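Local coordinates for alanine racemase (Oenococcus oeni PSU-1, PDB 3HUR), which belongs to the alanine racemase family, whose chains pair an N-terminal TIM-barrel-like domain with a mainly beta C-terminal domain, at residues T10-D15 with P368-I373; G289-W294 with I316-T321. All coordinates share one frame; numbering follows the deposited sequence.

In the fold
Both contacts lie on the same side of the chain's centre, their own centres about 17 Å apart. Both are partly buried, with four of nine touching residues buried in contact 1 and two in contact 2, where Tyr290 is exposed. Contact 1 pairs strand 10-15 with strand 372-375 and the loop before it, by regular backbone bonds and aliphatic packing. Contact 2 lies farther out, where two loops meet, and relies on a beta turn, two backbone bonds and a tyrosine ring. In sequence, contact 2 falls between the segments of contact 1. They meet where Thr10 packs on Trp294, and one sulfate ion is hydrogen-bonded by Arg369 and Gly293. Both reach the second subunit, contact 2 also the third.

Contact 1: residues T10-D15 with P368-I373. With SO4 (sulfate ion), chain C.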
# COMPACT_ATOMS: atom_id res chain seq x y z
N THR A 10 -19.02 -9.66 -4.38
CA THR A 10 -18.52 -8.97 -5.52
C THR A 10 -17.98 -9.98 -6.51
O THR A 10 -17.64 -11.09 -6.13
CB THR A 10 -17.40 -8.02 -5.10
OG1 THR A 10 -16.34 -8.75 -4.45
CG2 THR A 10 -17.91 -6.95 -4.20
N TRP A 11 -17.90 -9.62 -7.78
CA TRP A 11 -17.36 -10.48 -8.79
C TRP A 11 -17.05 -9.71 -10.10
O TRP A 11 -17.50 -8.57 -10.27
CB TRP A 11 -18.34 -11.62 -9.07
CG TRP A 11 -19.64 -11.20 -9.62
CD1 TRP A 11 -19.98 -11.09 -10.93
CD2 TRP A 11 -20.82 -10.84 -8.87
NE1 TRP A 11 -21.29 -10.66 -11.06
CE2 TRP A 11 -21.82 -10.49 -9.80
CE3 TRP A 11 -21.12 -10.78 -7.50
CZ2 TRP A 11 -23.08 -10.12 -9.42
CZ3 TRP A 11 -22.36 -10.38 -7.13
CH2 TRP A 11 -23.34 -10.06 -8.08
N VAL A 12 -16.27 -10.32 -10.99
CA VAL A 12 -15.97 -9.77 -12.33
C VAL A 12 -16.81 -10.53 -13.28
O VAL A 12 -16.69 -11.74 -13.38
CB VAL A 12 -14.53 -10.02 -12.82
CG1 VAL A 12 -14.36 -9.43 -14.25
CG2 VAL A 12 -13.53 -9.41 -11.88
N SER A 13 -17.65 -9.79 -14.00
CA SER A 13 -18.61 -10.36 -14.91
C SER A 13 -18.01 -10.21 -16.32
O SER A 13 -17.67 -9.12 -16.73
CB SER A 13 -19.91 -9.56 -14.78
OG SER A 13 -20.81 -9.99 -15.76
N VAL A 14 -17.92 -11.32 -17.03
CA VAL A 14 -17.26 -11.41 -18.31
C VAL A 14 -18.27 -11.89 -19.39
O VAL A 14 -18.74 -13.03 -19.35
CB VAL A 14 -16.12 -12.45 -18.25
CG1 VAL A 14 -15.48 -12.57 -19.63
CG2 VAL A 14 -15.10 -12.11 -17.16
N ASP A 15 -18.58 -11.04 -20.34
CA ASP A 15 -19.56 -11.36 -21.36
C ASP A 15 -18.87 -11.99 -22.59
O ASP A 15 -18.20 -11.29 -23.37
CB ASP A 15 -20.28 -10.09 -21.75
CG ASP A 15 -21.07 -10.24 -23.00
OD1 ASP A 15 -21.00 -11.34 -23.60
OD2 ASP A 15 -21.74 -9.26 -23.37
N PRO A 368 -7.91 -9.31 -8.47
CA PRO A 368 -7.41 -10.67 -8.57
C PRO A 368 -8.01 -11.65 -7.56
O PRO A 368 -7.95 -12.88 -7.81
CB PRO A 368 -5.91 -10.53 -8.35
CG PRO A 368 -5.72 -9.25 -7.67
CD PRO A 368 -6.94 -8.36 -7.90
N ARG A 369 -8.62 -11.16 -6.49
CA ARG A 369 -9.08 -12.04 -5.45
C ARG A 369 -10.52 -12.40 -5.56
O ARG A 369 -10.98 -13.21 -4.75
CB ARG A 369 -8.77 -11.43 -4.09
CG ARG A 369 -7.26 -11.52 -3.77
CD ARG A 369 -6.87 -10.86 -2.47
NE ARG A 369 -7.42 -9.53 -2.34
CZ ARG A 369 -7.84 -8.99 -1.19
NH1 ARG A 369 -7.78 -9.67 -0.04
NH2 ARG A 369 -8.34 -7.75 -1.19
N ILE A 370 -11.25 -11.87 -6.56
CA ILE A 370 -12.67 -12.21 -6.77
C ILE A 370 -12.92 -13.09 -8.03
O ILE A 370 -12.12 -13.15 -8.94
CB ILE A 370 -13.59 -10.94 -6.77
CG1 ILE A 370 -13.52 -10.18 -8.08
CG2 ILE A 370 -13.24 -10.01 -5.65
CD1 ILE A 370 -14.33 -8.84 -8.05
N LYS A 371 -14.05 -13.78 -8.05
CA LYS A 371 -14.31 -14.81 -9.01
C LYS A 371 -14.75 -14.19 -10.32
O LYS A 371 -15.38 -13.13 -10.34
CB LYS A 371 -15.40 -15.73 -8.49
CG LYS A 371 -15.79 -16.86 -9.44
CD LYS A 371 -15.61 -18.22 -8.81
CE LYS A 371 -16.08 -19.37 -9.72
NZ LYS A 371 -15.49 -20.64 -9.19
N ARG A 372 -14.45 -14.88 -11.40
CA ARG A 372 -14.93 -14.51 -12.69
C ARG A 372 -16.25 -15.25 -12.93
O ARG A 372 -16.29 -16.46 -12.82
CB ARG A 372 -13.89 -14.87 -13.75
CG ARG A 372 -12.84 -13.82 -13.97
CD ARG A 372 -12.09 -13.42 -12.74
NE ARG A 372 -11.02 -12.51 -13.11
CZ ARG A 372 -10.45 -11.58 -12.33
NH1 ARG A 372 -10.78 -11.40 -11.08
NH2 ARG A 372 -9.50 -10.82 -12.85
N ILE A 373 -17.31 -14.49 -13.25
CA ILE A 373 -18.61 -15.01 -13.62
C ILE A 373 -18.88 -14.76 -15.12
O ILE A 373 -18.66 -13.66 -15.63
CB ILE A 373 -19.70 -14.33 -12.76
CG1 ILE A 373 -19.46 -14.61 -11.24
CG2 ILE A 373 -21.13 -14.76 -13.17
CD1 ILE A 373 -19.20 -16.07 -10.86
S SO4 C . -7.89 -6.70 -4.42
O1 SO4 C . -8.58 -6.11 -3.26
O2 SO4 C . -6.58 -7.02 -3.83
O3 SO4 C . -8.70 -7.84 -5.01
O4 SO4 C . -7.77 -5.69 -5.49
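Val12 and Arg372 pair in parallel between strand 10-15 and strand 372-375, and Ser13 pairs next with Ile373. Val12 N donates to Lys371 O at 3.0 Å, and Val12 O accepts from Ile373 N at 2.8 Å. Val14 N bonds Ile373 O. Ile370 packs ahead of the pairing. Its CG1 sits between the backbone N and the carbonyl carbon (chi1 77°), which carries CD1 to 3.5 Å from Trp11 C. Its CG2 meets Thr10 OG1 at 3.6 Å, the side chains crossing at about a right angle. On the Val12 face, the Arg372 chain bends at chi2 (56°) and runs beside Val12. Val12 CG2 lies over one guanidinium face, 3.5 Å from NH1. NH1 donates to Ile370 O (3.1 Å) and to Ala367 O, and NH2 to Leu366 O and Gly45 O. On the other face, Ile373 CG1 lies 3.6 Å from Trp11 CD1. Lys371 NZ forms salt bridges with Glu71 and Glu74 of the second subunit. Arg369 NH2 donates almost straight (168°) to sulfate O1 at 2.7 Å. Several backbone carbonyls accept the N-H groups of Arg372, which probably fixes how the guanidinium is turned against Val12 and ties it to the 366-370 backbone and to Gly45.

Contact 2: residues G289-W294 with I316-T321; sequences GYNDGW and ITMDQT. With SO4 (sulfate ion), chain C.
Tyr290 and Asn291 take two successive backbone carbonyls of the 316-321 loop through their own N-H groups. They are the middle residues of a type I beta turn from Gly289 to Asp292, in the C-terminal domain of this alanine racemase family chain. Tyr290 N donates to Thr317 O at 2.9 Å, and Asn291 N to Met318 O at 3.1 Å. Both donors lie in the carbonyl plane, on a lone pair. Gly289 fits closely against the same backbone, its CA 3.3 Å from Thr317 O in a CA-H...O contact. A CB there would clash with that oxygen.

The side chains close around these bonds. Tyr290 CG is anti to the carbonyl carbon (chi1 -67°), which carries the ring to Ile316, with Tyr290 CE2 3.6 Å from Ile316 CB. The two side chains cross at about a right angle. Ile316 O meets the ring edge near its plane, 3.2 Å from CE2. Ile316 CG2 comes over the ring off-centre, 4.1 Å from the centroid, as a CH-pi contact. Met318 bends at chi2 and chi3, bringing its methyl CE to 3.2 Å from Asn291 OD1, a packing contact.

A second shell sets the two loops. Asp292 N closes the turn on Gly289 O, and Gly289 N donates to Asp292 OD2. In the other loop, Thr317 N bonds Gln320 O, and Thr317 OG1 donates to Gln320 OE1. Thr321 OG1 bonds Phe288 O, which ties this loop to the residue just before the turn.

Other subunits lie beyond. Asn291 ND2 bonds Glu350 and Gln320 NE2 bonds Tyr354, both of the second subunit. Met318 packs on Met318 of the third subunit. Past the turn, Gly293 N donates to O1 of the sulfate ion at 2.7 Å, with an N-H...O angle of 137°.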
# COMPACT_ATOMS: atom_id res chain seq x y z
N GLY A 289 -16.03 -1.89 0.06
CA GLY A 289 -15.44 -0.64 0.49
C GLY A 289 -13.95 -0.66 0.36
O GLY A 289 -13.40 -1.41 -0.44
N TYR A 290 -13.26 0.09 1.20
CA TYR A 290 -11.83 0.30 1.01
C TYR A 290 -10.98 -0.91 1.25
O TYR A 290 -9.79 -0.82 1.02
CB TYR A 290 -11.32 1.47 1.86
CG TYR A 290 -11.88 2.79 1.40
CD1 TYR A 290 -11.47 3.36 0.20
CD2 TYR A 290 -12.79 3.50 2.18
CE1 TYR A 290 -12.00 4.58 -0.23
CE2 TYR A 290 -13.31 4.71 1.76
CZ TYR A 290 -12.92 5.25 0.56
OH TYR A 290 -13.45 6.48 0.18
N ASN A 291 -11.55 -2.01 1.77
CA ASN A 291 -10.84 -3.29 1.85
C ASN A 291 -10.52 -3.79 0.48
O ASN A 291 -9.67 -4.66 0.35
CB ASN A 291 -11.73 -4.40 2.42
CG ASN A 291 -11.45 -4.70 3.84
OD1 ASN A 291 -10.43 -4.27 4.38
ND2 ASN A 291 -12.36 -5.47 4.48
N ASP A 292 -11.27 -3.31 -0.51
CA ASP A 292 -11.19 -3.83 -1.86
C ASP A 292 -10.27 -2.96 -2.68
O ASP A 292 -10.65 -1.87 -3.12
CB ASP A 292 -12.58 -3.90 -2.49
CG ASP A 292 -13.51 -4.87 -1.73
OD1 ASP A 292 -13.21 -6.06 -1.70
OD2 ASP A 292 -14.56 -4.43 -1.19
N GLY A 293 -9.07 -3.47 -2.89
CA GLY A 293 -8.06 -2.75 -3.59
C GLY A 293 -8.47 -2.40 -4.98
O GLY A 293 -8.08 -1.37 -5.46
N TRP A 294 -9.27 -3.22 -5.64
CA TRP A 294 -9.80 -2.83 -6.91
C TRP A 294 -10.63 -1.55 -6.86
O TRP A 294 -10.92 -0.95 -7.90
CB TRP A 294 -10.66 -3.96 -7.52
CG TRP A 294 -11.85 -4.44 -6.68
CD1 TRP A 294 -11.87 -5.55 -5.86
CD2 TRP A 294 -13.15 -3.85 -6.59
NE1 TRP A 294 -13.10 -5.68 -5.30
CE2 TRP A 294 -13.91 -4.66 -5.73
CE3 TRP A 294 -13.75 -2.75 -7.17
CZ2 TRP A 294 -15.23 -4.37 -5.40
CZ3 TRP A 294 -15.09 -2.45 -6.86
CH2 TRP A 294 -15.81 -3.26 -5.97
N ILE A 316 -17.83 5.95 2.69
CA ILE A 316 -17.56 4.56 2.37
C ILE A 316 -16.72 3.97 3.49
O ILE A 316 -15.73 4.55 3.89
CB ILE A 316 -16.81 4.46 1.04
CG1 ILE A 316 -17.71 4.95 -0.09
CG2 ILE A 316 -16.35 3.03 0.74
CD1 ILE A 316 -17.02 4.97 -1.45
N THR A 317 -17.09 2.82 4.02
CA THR A 317 -16.28 2.20 5.06
C THR A 317 -15.35 1.14 4.45
O THR A 317 -15.09 1.14 3.26
CB THR A 317 -17.15 1.58 6.18
OG1 THR A 317 -17.96 0.53 5.65
CG2 THR A 317 -18.04 2.60 6.83
N MET A 318 -14.85 0.23 5.26
CA MET A 318 -14.05 -0.85 4.76
C MET A 318 -14.86 -1.87 3.90
O MET A 318 -14.30 -2.54 3.03
CB MET A 318 -13.36 -1.59 5.92
CG MET A 318 -12.43 -0.71 6.72
SD MET A 318 -11.03 -0.03 5.79
CE MET A 318 -9.91 -1.38 5.67
N ASP A 319 -16.15 -2.01 4.16
CA ASP A 319 -16.93 -3.03 3.47
C ASP A 319 -18.33 -2.58 3.17
O ASP A 319 -19.17 -3.40 2.88
CB ASP A 319 -16.96 -4.33 4.29
CG ASP A 319 -17.63 -4.18 5.70
OD1 ASP A 319 -18.10 -3.08 6.07
OD2 ASP A 319 -17.68 -5.20 6.46
N GLN A 320 -18.57 -1.29 3.18
CA GLN A 320 -19.90 -0.76 2.99
C GLN A 320 -19.81 0.49 2.15
O GLN A 320 -19.05 1.40 2.44
CB GLN A 320 -20.56 -0.40 4.33
CG GLN A 320 -20.90 -1.59 5.17
CD GLN A 320 -21.08 -1.24 6.63
OE1 GLN A 320 -20.67 -0.17 7.08
NE2 GLN A 320 -21.68 -2.13 7.38
N THR A 321 -20.64 0.53 1.15
CA THR A 321 -20.82 1.68 0.33
C THR A 321 -22.33 1.89 0.25
O THR A 321 -23.09 0.91 0.12
CB THR A 321 -20.23 1.41 -1.07
OG1 THR A 321 -18.81 1.25 -0.95
CG2 THR A 321 -20.50 2.54 -1.99
S SO4 C . -7.89 -6.70 -4.42
O1 SO4 C . -8.58 -6.11 -3.26
O2 SO4 C . -6.58 -7.02 -3.83
O3 SO4 C . -8.70 -7.84 -5.01
O4 SO4 C . -7.77 -5.69 -5.49